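Side-chain contacts in condensin complex subunit 3 (Schizosaccharomyces pombe, PDB 5OQR), which serves as a regulatory subunit of condensin, the complex required to convert interphase chromatin into condensed, mitotic-like chromosomes: residues D651-L656 / G673-Q678; N712-S717 / S732-L737; Q749-K754 / A774-M779. All coordinates share one frame; numbering follows the deposited sequence.

Interaction 1: residues D651-L656 / G673-Q678; sequences DALLSL and GHIAQQ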
loop_
_atom_site.group_PDB
_atom_site.type_symbol
_atom_site.label_atom_id
_atom_site.label_comp_id
_atom_site.label_asym_id
_atom_site.label_seq_id
_atom_site.Cartn_x
_atom_site.Cartn_y
_atom_site.Cartn_z
ATOM N N ASP A 651 -17.465 -5.779 23.979
ATOM C CA ASP A 651 -17.845 -4.412 24.316
ATOM C C ASP A 651 -17.488 -3.450 23.192
ATOM O O ASP A 651 -18.248 -2.522 22.897
ATOM C CB ASP A 651 -17.172 -3.990 25.619
ATOM C CG ASP A 651 -17.256 -5.061 26.690
ATOM O OD1 ASP A 651 -18.210 -5.027 27.494
ATOM O OD2 ASP A 651 -16.368 -5.942 26.720
ATOM N N ALA A 652 -16.335 -3.654 22.552
ATOM C CA ALA A 652 -15.973 -2.827 21.409
ATOM C C ALA A 652 -16.958 -3.017 20.265
ATOM O O ALA A 652 -17.391 -2.043 19.639
ATOM C CB ALA A 652 -14.554 -3.159 20.950
ATOM N N LEU A 653 -17.332 -4.265 19.984
ATOM C CA LEU A 653 -18.222 -4.533 18.861
ATOM C C LEU A 653 -19.631 -4.027 19.141
ATOM O O LEU A 653 -20.309 -3.532 18.234
ATOM C CB LEU A 653 -18.232 -6.030 18.559
ATOM C CG LEU A 653 -18.845 -6.462 17.228
ATOM C CD1 LEU A 653 -18.065 -5.894 16.053
ATOM C CD2 LEU A 653 -18.887 -7.977 17.156
ATOM N N LEU A 654 -20.092 -4.144 20.386
ATOM C CA LEU A 654 -21.406 -3.614 20.734
ATOM C C LEU A 654 -21.439 -2.099 20.604
ATOM O O LEU A 654 -22.419 -1.533 20.104
ATOM C CB LEU A 654 -21.783 -4.038 22.155
ATOM C CG LEU A 654 -22.089 -5.521 22.368
ATOM C CD1 LEU A 654 -22.384 -5.784 23.834
ATOM C CD2 LEU A 654 -23.253 -5.973 21.502
ATOM N N SER A 655 -20.381 -1.422 21.052
ATOM C CA SER A 655 -20.320 0.027 20.912
ATOM C C SER A 655 -20.379 0.437 19.449
ATOM O O SER A 655 -21.006 1.444 19.102
ATOM C CB SER A 655 -19.049 0.564 21.569
ATOM O OG SER A 655 -19.124 0.467 22.978
ATOM N N LEU A 656 -19.735 -0.334 18.573
ATOM C CA LEU A 656 -19.769 -0.015 17.152
ATOM C C LEU A 656 -21.158 -0.221 16.564
ATOM O O LEU A 656 -21.558 0.516 15.657
ATOM C CB LEU A 656 -18.739 -0.860 16.402
ATOM C CG LEU A 656 -17.283 -0.439 16.612
ATOM C CD1 LEU A 656 -16.336 -1.494 16.069
ATOM C CD2 LEU A 656 -17.010 0.904 15.953
ATOM N N GLY A 673 -20.249 -6.902 9.690
ATOM C CA GLY A 673 -19.757 -8.247 9.454
ATOM C C GLY A 673 -18.280 -8.273 9.116
ATOM O O GLY A 673 -17.536 -9.129 9.597
ATOM N N HIS A 674 -17.833 -7.333 8.281
ATOM C CA HIS A 674 -16.414 -7.256 7.954
ATOM C C HIS A 674 -15.593 -6.859 9.173
ATOM O O HIS A 674 -14.506 -7.401 9.399
ATOM C CB HIS A 674 -16.194 -6.272 6.808
ATOM C CG HIS A 674 -16.587 -6.811 5.467
ATOM N ND1 HIS A 674 -17.897 -6.867 5.042
ATOM C CD2 HIS A 674 -15.842 -7.328 4.462
ATOM C CE1 HIS A 674 -17.941 -7.391 3.830
ATOM N NE2 HIS A 674 -16.708 -7.679 3.455
ATOM N N ILE A 675 -16.098 -5.918 9.973
ATOM C CA ILE A 675 -15.409 -5.541 11.203
ATOM C C ILE A 675 -15.236 -6.758 12.103
ATOM O O ILE A 675 -14.130 -7.060 12.565
ATOM C CB ILE A 675 -16.170 -4.413 11.925
ATOM C CG1 ILE A 675 -16.232 -3.162 11.046
ATOM C CG2 ILE A 675 -15.503 -4.096 13.254
ATOM C CD1 ILE A 675 -17.035 -2.017 11.643
ATOM N N ALA A 676 -16.333 -7.473 12.368
ATOM C CA ALA A 676 -16.275 -8.620 13.266
ATOM C C ALA A 676 -15.288 -9.665 12.769
ATOM O O ALA A 676 -14.524 -10.235 13.556
ATOM C CB ALA A 676 -17.665 -9.232 13.422
ATOM N N GLN A 677 -15.288 -9.937 11.464
ATOM C CA GLN A 677 -14.348 -10.910 10.924
ATOM C C GLN A 677 -12.909 -10.440 11.084
ATOM O O GLN A 677 -12.009 -11.260 11.294
ATOM C CB GLN A 677 -14.666 -11.182 9.454
ATOM C CG GLN A 677 -13.838 -12.295 8.836
ATOM C CD GLN A 677 -13.935 -13.591 9.615
ATOM O OE1 GLN A 677 -14.996 -14.211 9.683
ATOM N NE2 GLN A 677 -12.827 -14.003 10.218
ATOM N N GLN A 678 -12.671 -9.130 10.991
ATOM C CA GLN A 678 -11.340 -8.598 11.259
ATOM C C GLN A 678 -10.920 -8.887 12.694
ATOM O O GLN A 678 -9.855 -9.465 12.938
ATOM C CB GLN A 678 -11.312 -7.094 10.987
ATOM C CG GLN A 678 -10.865 -6.718 9.587
ATOM C CD GLN A 678 -9.358 -6.589 9.475
ATOM O OE1 GLN A 678 -8.626 -7.569 9.617
ATOM N NE2 GLN A 678 -8.887 -5.371 9.227
#
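Leu-653 and Leu-656 meet Ile-675 and Ala-676 inside an antiparallel pair of consecutive helices, 639-661 and 669-682, in the helical solenoid that builds this subunit. The axes of the two short segments pass 11.1 Å apart with an angle of 168° between their directions, and Leu-653 and Ala-676 lie at the level where the backbones come nearest. Leu-653 does the bridging. Its CB does not point straight at the partner helix, but with CG anti to the backbone N (chi1 -166°) the two methyls swing across the gap and divide their targets. CD2 reaches Ala-676 CB at 4.1 Å, whereas CD1 approaches Ile-675 CG2 at 4.2 Å. That same branch methyl of Ile-675 receives a second leucine, Leu-656, whose CD1 lies 3.9 Å from CG2. Ile-675 thus presents its short branch to both leucines, each of which slants across it. Met-679, a turn further along that helix, touches both leucines. Helix 725-736 adds Phe-729 against Leu-653 and Ala-676, and Phe-613 of helix 601-613 backs Ile-675. On 651-656, Asp-651 O accepts from the chain N of Ser-655 and also from its hydroxyl, OG standing 3.1 Å from Asp-651 O; the two donors arrive from opposite faces of the carbonyl plane, and the polar end of this serine is folded back onto its own helix. Across the interface the chemistry is wholly aliphatic, with methyl groups meeting at van der Waals distances and all four touching residues buried. Such a contact carries little directional preference, so the pairing probably rests on complementary shape and on exclusion of water rather than on any specific bond.

Interaction 2: residues N712-S717 / S732-L737; sequences NMIFES and SLLGKL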
loop_
_atom_site.group_PDB
_atom_site.type_symbol
_atom_site.label_atom_id
_atom_site.label_comp_id
_atom_site.label_asym_id
_atom_site.label_seq_id
_atom_site.Cartn_x
_atom_site.Cartn_y
_atom_site.Cartn_z
ATOM N N ASN A 712 -16.945 -17.820 25.678
ATOM C CA ASN A 712 -17.400 -17.533 27.033
ATOM C C ASN A 712 -17.755 -16.060 27.195
ATOM O O ASN A 712 -18.746 -15.723 27.853
ATOM C CB ASN A 712 -16.327 -17.940 28.042
ATOM C CG ASN A 712 -15.969 -19.405 27.948
ATOM O OD1 ASN A 712 -16.779 -20.230 27.526
ATOM N ND2 ASN A 712 -14.748 -19.740 28.341
ATOM N N MET A 713 -16.956 -15.164 26.608
ATOM C CA MET A 713 -17.268 -13.739 26.668
ATOM C C MET A 713 -18.620 -13.454 26.031
ATOM O O MET A 713 -19.441 -12.715 26.586
ATOM C CB MET A 713 -16.174 -12.927 25.969
ATOM C CG MET A 713 -14.785 -13.074 26.568
ATOM S SD MET A 713 -14.708 -12.637 28.311
ATOM C CE MET A 713 -15.175 -10.912 28.251
ATOM N N ILE A 714 -18.863 -14.026 24.854
ATOM C CA ILE A 714 -20.123 -13.797 24.155
ATOM C C ILE A 714 -21.299 -14.257 25.010
ATOM O O ILE A 714 -22.275 -13.523 25.198
ATOM C CB ILE A 714 -20.103 -14.498 22.784
ATOM C CG1 ILE A 714 -19.032 -13.859 21.895
ATOM C CG2 ILE A 714 -21.471 -14.423 22.113
ATOM C CD1 ILE A 714 -18.760 -14.597 20.606
ATOM N N PHE A 715 -21.222 -15.476 25.551
ATOM C CA PHE A 715 -22.319 -15.986 26.368
ATOM C C PHE A 715 -22.639 -15.042 27.517
ATOM O O PHE A 715 -23.809 -14.841 27.859
ATOM C CB PHE A 715 -21.978 -17.378 26.903
ATOM C CG PHE A 715 -21.970 -18.447 25.852
ATOM C CD1 PHE A 715 -23.033 -18.589 24.980
ATOM C CD2 PHE A 715 -20.893 -19.305 25.729
ATOM C CE1 PHE A 715 -23.025 -19.564 24.013
ATOM C CE2 PHE A 715 -20.880 -20.282 24.762
ATOM C CZ PHE A 715 -21.948 -20.412 23.902
ATOM N N GLU A 716 -21.613 -14.450 28.126
ATOM C CA GLU A 716 -21.820 -13.562 29.261
ATOM C C GLU A 716 -22.321 -12.182 28.856
ATOM O O GLU A 716 -22.821 -11.449 29.714
ATOM C CB GLU A 716 -20.520 -13.422 30.052
ATOM C CG GLU A 716 -20.178 -14.641 30.886
ATOM C CD GLU A 716 -18.764 -14.601 31.426
ATOM O OE1 GLU A 716 -18.003 -13.691 31.038
ATOM O OE2 GLU A 716 -18.415 -15.478 32.241
ATOM N N SER A 717 -22.209 -11.813 27.580
ATOM C CA SER A 717 -22.630 -10.500 27.115
ATOM C C SER A 717 -23.959 -10.521 26.374
ATOM O O SER A 717 -24.557 -9.457 26.183
ATOM C CB SER A 717 -21.558 -9.896 26.201
ATOM O OG SER A 717 -21.671 -10.404 24.885
ATOM N N SER A 732 -24.268 -15.138 15.917
ATOM C CA SER A 732 -23.683 -15.460 14.620
ATOM C C SER A 732 -22.184 -15.704 14.717
ATOM O O SER A 732 -21.631 -16.493 13.944
ATOM C CB SER A 732 -23.960 -14.329 13.630
ATOM O OG SER A 732 -23.428 -13.104 14.101
ATOM N N LEU A 733 -21.510 -15.044 15.660
ATOM C CA LEU A 733 -20.059 -15.160 15.752
ATOM C C LEU A 733 -19.629 -16.528 16.260
ATOM O O LEU A 733 -18.550 -17.008 15.896
ATOM C CB LEU A 733 -19.511 -14.060 16.658
ATOM C CG LEU A 733 -19.970 -12.650 16.280
ATOM C CD1 LEU A 733 -19.468 -11.643 17.290
ATOM C CD2 LEU A 733 -19.506 -12.293 14.877
ATOM N N LEU A 734 -20.450 -17.171 17.096
ATOM C CA LEU A 734 -20.107 -18.496 17.601
ATOM C C LEU A 734 -19.867 -19.482 16.467
ATOM O O LEU A 734 -19.053 -20.399 16.605
ATOM C CB LEU A 734 -21.214 -19.004 18.521
ATOM C CG LEU A 734 -21.329 -18.299 19.871
ATOM C CD1 LEU A 734 -22.701 -18.524 20.467
ATOM C CD2 LEU A 734 -20.252 -18.790 20.821
ATOM N N GLY A 735 -20.555 -19.308 15.339
ATOM C CA GLY A 735 -20.351 -20.183 14.200
ATOM C C GLY A 735 -19.070 -19.912 13.442
ATOM O O GLY A 735 -18.573 -20.803 12.748
ATOM N N LYS A 736 -18.525 -18.704 13.559
ATOM C CA LYS A 736 -17.291 -18.353 12.869
ATOM C C LYS A 736 -16.047 -18.655 13.689
ATOM O O LYS A 736 -14.945 -18.673 13.133
ATOM C CB LYS A 736 -17.299 -16.869 12.498
ATOM C CG LYS A 736 -18.565 -16.417 11.795
ATOM C CD LYS A 736 -18.566 -14.924 11.553
ATOM C CE LYS A 736 -19.891 -14.459 10.970
ATOM N NZ LYS A 736 -20.214 -15.146 9.691
ATOM N N LEU A 737 -16.196 -18.895 14.989
ATOM C CA LEU A 737 -15.045 -19.179 15.833
ATOM C C LEU A 737 -14.280 -20.387 15.309
ATOM O O LEU A 737 -14.848 -21.301 14.706
ATOM C CB LEU A 737 -15.489 -19.428 17.273
ATOM C CG LEU A 737 -16.192 -18.272 17.983
ATOM C CD1 LEU A 737 -16.732 -18.729 19.327
ATOM C CD2 LEU A 737 -15.252 -17.098 18.164
#
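Ile-714 and Leu-734 bury the most surface in this contact, and Phe-715 comes next. Their helices, 706-717 and 725-736, run almost exactly antiparallel, at 172° over the short segments, with axes 10.6 Å apart. Ile-714 points at the partner helix and drives the end of its longer branch into it: CD1 lies 4.1 Å from Leu-733 CB, meeting that side chain at about a right angle. A looser approach, 4.5 Å, joins Ile-714 CD1 to Leu-734 CD2. One methyl therefore touches two neighbouring leucines. Leu-734 in turn sets both of its methyls against the far end of the Phe-715 ring, obliquely to it, with CD1 3.7 Å from Phe-715 CE1 and CD2 3.9 Å from Phe-715 CZ. The ring owes this to its side chain, because its CB does not aim directly at the other helix; with CG anti to the carbonyl carbon (chi1 -70°) the phenyl extends until CE1 and CZ reach the leucine. The two sides of the pair are covered by different neighbours. Phe-715 and Leu-734 both continue onto Leu-773 and Phe-776 of helix 767-785, while Ile-714 rests on Cys-650 and Leu-733 on Phe-649, both from helix 639-661. Near the end of helix 706-717, Ile-714 O is held twice by Ser-717, through the backbone N and through OG, the latter 3.2 Å from Ile-714 O; both donors come from the same face of the carbonyl plane. The serine hydroxyl is thereby tied to the last turn and takes no part in the apolar interface. Two antiparallel helices joined by a short connection and packed through buried apolar side chains are what a HEAT repeat consists of, and both segments lie in the ninth and last one defined in this protein.

Interaction 3: residues Q749-K754 / A774-M779; sequences QRTKRK and AKFERM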
loop_
_atom_site.group_PDB
_atom_site.type_symbol
_atom_site.label_atom_id
_atom_site.label_comp_id
_atom_site.label_asym_id
_atom_site.label_seq_id
_atom_site.Cartn_x
_atom_site.Cartn_y
_atom_site.Cartn_z
ATOM N N GLN A 749 -15.846 -28.319 28.740
ATOM C CA GLN A 749 -16.830 -28.381 29.814
ATOM C C GLN A 749 -17.131 -26.994 30.360
ATOM O O GLN A 749 -18.286 -26.676 30.666
ATOM C CB GLN A 749 -16.331 -29.297 30.931
ATOM C CG GLN A 749 -16.263 -30.765 30.549
ATOM C CD GLN A 749 -15.570 -31.608 31.601
ATOM O OE1 GLN A 749 -15.254 -31.127 32.690
ATOM N NE2 GLN A 749 -15.329 -32.872 31.280
ATOM N N ARG A 750 -16.106 -26.148 30.485
ATOM C CA ARG A 750 -16.311 -24.821 31.052
ATOM C C ARG A 750 -17.155 -23.953 30.129
ATOM O O ARG A 750 -18.008 -23.191 30.596
ATOM C CB ARG A 750 -14.965 -24.151 31.327
ATOM C CG ARG A 750 -14.988 -23.223 32.527
ATOM C CD ARG A 750 -14.202 -21.947 32.286
ATOM N NE ARG A 750 -14.444 -20.968 33.343
ATOM C CZ ARG A 750 -14.143 -19.676 33.259
ATOM N NH1 ARG A 750 -13.585 -19.187 32.159
ATOM N NH2 ARG A 750 -14.408 -18.867 34.276
ATOM N N THR A 751 -16.937 -24.054 28.817
ATOM C CA THR A 751 -17.711 -23.245 27.882
ATOM C C THR A 751 -19.155 -23.720 27.813
ATOM O O THR A 751 -20.073 -22.906 27.667
ATOM C CB THR A 751 -17.063 -23.272 26.495
ATOM O OG1 THR A 751 -15.781 -22.642 26.558
ATOM C CG2 THR A 751 -17.918 -22.535 25.470
ATOM N N LYS A 752 -19.379 -25.032 27.912
ATOM C CA LYS A 752 -20.746 -25.537 27.935
ATOM C C LYS A 752 -21.496 -25.021 29.156
ATOM O O LYS A 752 -22.681 -24.681 29.068
ATOM C CB LYS A 752 -20.746 -27.065 27.904
ATOM C CG LYS A 752 -22.137 -27.669 27.829
ATOM C CD LYS A 752 -22.102 -29.102 27.326
ATOM C CE LYS A 752 -23.501 -29.693 27.250
ATOM N NZ LYS A 752 -24.160 -29.743 28.586
ATOM N N ARG A 753 -20.823 -24.951 30.306
ATOM C CA ARG A 753 -21.420 -24.312 31.473
ATOM C C ARG A 753 -21.840 -22.885 31.156
ATOM O O ARG A 753 -22.917 -22.438 31.568
ATOM C CB ARG A 753 -20.436 -24.333 32.642
ATOM C CG ARG A 753 -20.710 -25.414 33.671
ATOM C CD ARG A 753 -19.418 -26.039 34.167
ATOM N NE ARG A 753 -18.451 -25.034 34.601
ATOM C CZ ARG A 753 -17.147 -25.255 34.734
ATOM N NH1 ARG A 753 -16.639 -26.450 34.461
ATOM N NH2 ARG A 753 -16.347 -24.277 35.134
ATOM N N LYS A 754 -21.000 -22.150 30.425
ATOM C CA LYS A 754 -21.369 -20.806 29.993
ATOM C C LYS A 754 -22.577 -20.849 29.067
ATOM O O LYS A 754 -23.512 -20.056 29.210
ATOM C CB LYS A 754 -20.182 -20.136 29.297
ATOM C CG LYS A 754 -19.543 -19.015 30.086
ATOM C CD LYS A 754 -18.601 -19.537 31.149
ATOM C CE LYS A 754 -18.044 -18.398 31.981
ATOM N NZ LYS A 754 -17.338 -18.879 33.196
ATOM N N ALA A 774 -27.248 -24.901 18.851
ATOM C CA ALA A 774 -27.289 -26.357 18.914
ATOM C C ALA A 774 -26.057 -26.971 18.263
ATOM O O ALA A 774 -25.464 -27.910 18.801
ATOM C CB ALA A 774 -28.560 -26.875 18.245
ATOM N N LYS A 775 -25.658 -26.453 17.103
ATOM C CA LYS A 775 -24.467 -26.967 16.441
ATOM C C LYS A 775 -23.215 -26.699 17.263
ATOM O O LYS A 775 -22.287 -27.515 17.265
ATOM C CB LYS A 775 -24.343 -26.345 15.054
ATOM C CG LYS A 775 -23.536 -27.171 14.069
ATOM C CD LYS A 775 -23.572 -26.563 12.676
ATOM C CE LYS A 775 -24.958 -26.661 12.049
ATOM N NZ LYS A 775 -25.446 -25.339 11.569
ATOM N N PHE A 776 -23.170 -25.565 17.965
ATOM C CA PHE A 776 -22.037 -25.268 18.832
ATOM C C PHE A 776 -22.036 -26.170 20.058
ATOM O O PHE A 776 -20.986 -26.689 20.455
ATOM C CB PHE A 776 -22.080 -23.796 19.245
ATOM C CG PHE A 776 -20.814 -23.306 19.877
ATOM C CD1 PHE A 776 -19.782 -22.819 19.097
ATOM C CD2 PHE A 776 -20.657 -23.326 21.250
ATOM C CE1 PHE A 776 -18.615 -22.366 19.673
ATOM C CE2 PHE A 776 -19.493 -22.873 21.833
ATOM C CZ PHE A 776 -18.471 -22.391 21.044
ATOM N N GLU A 777 -23.206 -26.376 20.666
ATOM C CA GLU A 777 -23.289 -27.220 21.852
ATOM C C GLU A 777 -22.885 -28.655 21.537
ATOM O O GLU A 777 -22.246 -29.322 22.358
ATOM C CB GLU A 777 -24.704 -27.173 22.423
ATOM C CG GLU A 777 -24.833 -27.772 23.804
ATOM C CD GLU A 777 -26.198 -27.527 24.411
ATOM O OE1 GLU A 777 -26.477 -28.075 25.497
ATOM O OE2 GLU A 777 -26.992 -26.782 23.799
ATOM N N ARG A 778 -23.246 -29.147 20.350
ATOM C CA ARG A 778 -22.869 -30.503 19.973
ATOM C C ARG A 778 -21.392 -30.598 19.618
ATOM O O ARG A 778 -20.768 -31.638 19.853
ATOM C CB ARG A 778 -23.731 -30.983 18.807
ATOM C CG ARG A 778 -25.119 -31.440 19.223
ATOM C CD ARG A 778 -25.833 -32.145 18.087
ATOM N NE ARG A 778 -26.152 -31.236 16.990
ATOM C CZ ARG A 778 -27.301 -30.582 16.858
ATOM N NH1 ARG A 778 -28.268 -30.727 17.756
ATOM N NH2 ARG A 778 -27.487 -29.779 15.820
ATOM N N MET A 779 -20.816 -29.536 19.055
ATOM C CA MET A 779 -19.377 -29.519 18.820
ATOM C C MET A 779 -18.611 -29.685 20.126
ATOM O O MET A 779 -17.641 -30.448 20.193
ATOM C CB MET A 779 -18.985 -28.220 18.117
ATOM C CG MET A 779 -17.481 -27.983 18.005
ATOM S SD MET A 779 -16.752 -27.142 19.429
ATOM C CE MET A 779 -17.529 -25.535 19.318
#
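Thr-751 OG1 is hydrogen-bonded to Asn-712 OD1 of helix 706-717, while the methyl of the same threonine serves the partner helix. With its methyl anti to the backbone N (chi1 -65° for OG1), Thr-751 CG2 comes up to the rim of the Phe-776 ring, 4.0 Å from Phe-776 CE2 and near the ring plane. Met-779, from the next turn of the same helix as the phenylalanine, lays its CE over one face of that ring, and Leu-737, in a loop, touches the Phe-776 side chain. Beside this buried apolar pair runs a more solvent-accessible one. Lys-752 brings CE to 3.8 Å from Glu-777 OE1, and the bend at the end of its chain (chi4 -62°) leaves NZ 4.2 Å from the same Glu-777 OE1. This is too long for a salt bridge, although the opposite charges probably attract; the lysine makes its salt bridge instead with Glu-756, one turn on in its own helix. The apolar pair and the charged pair side by side join helices 745-759 and 767-785, the last two of the chain, which close the helical solenoid at its C-terminal end.

The three contacts follow one another along the chain and form one continuous stack of helices. Centres of interactions 1 and 2 lie 12 Å apart, joined by Leu-653 CD2 and Leu-733 CD1 at 3.7 Å and by Ala-676 CB and Leu-733 CD2 at 3.9 Å. Interactions 2 and 3 are 11 Å apart between centres, and here a polar tie accompanies the packing: Asn-712 OD1 is 2.8 Å from Thr-751 OG1, while Leu-734 O lies 3.5 Å from Phe-776 CD1. Interactions 1 and 3 do not touch, their nearest atoms being about 13 Å apart, so interaction 2, within HEAT repeat 9, bridges the preceding helices and the C-terminal pair.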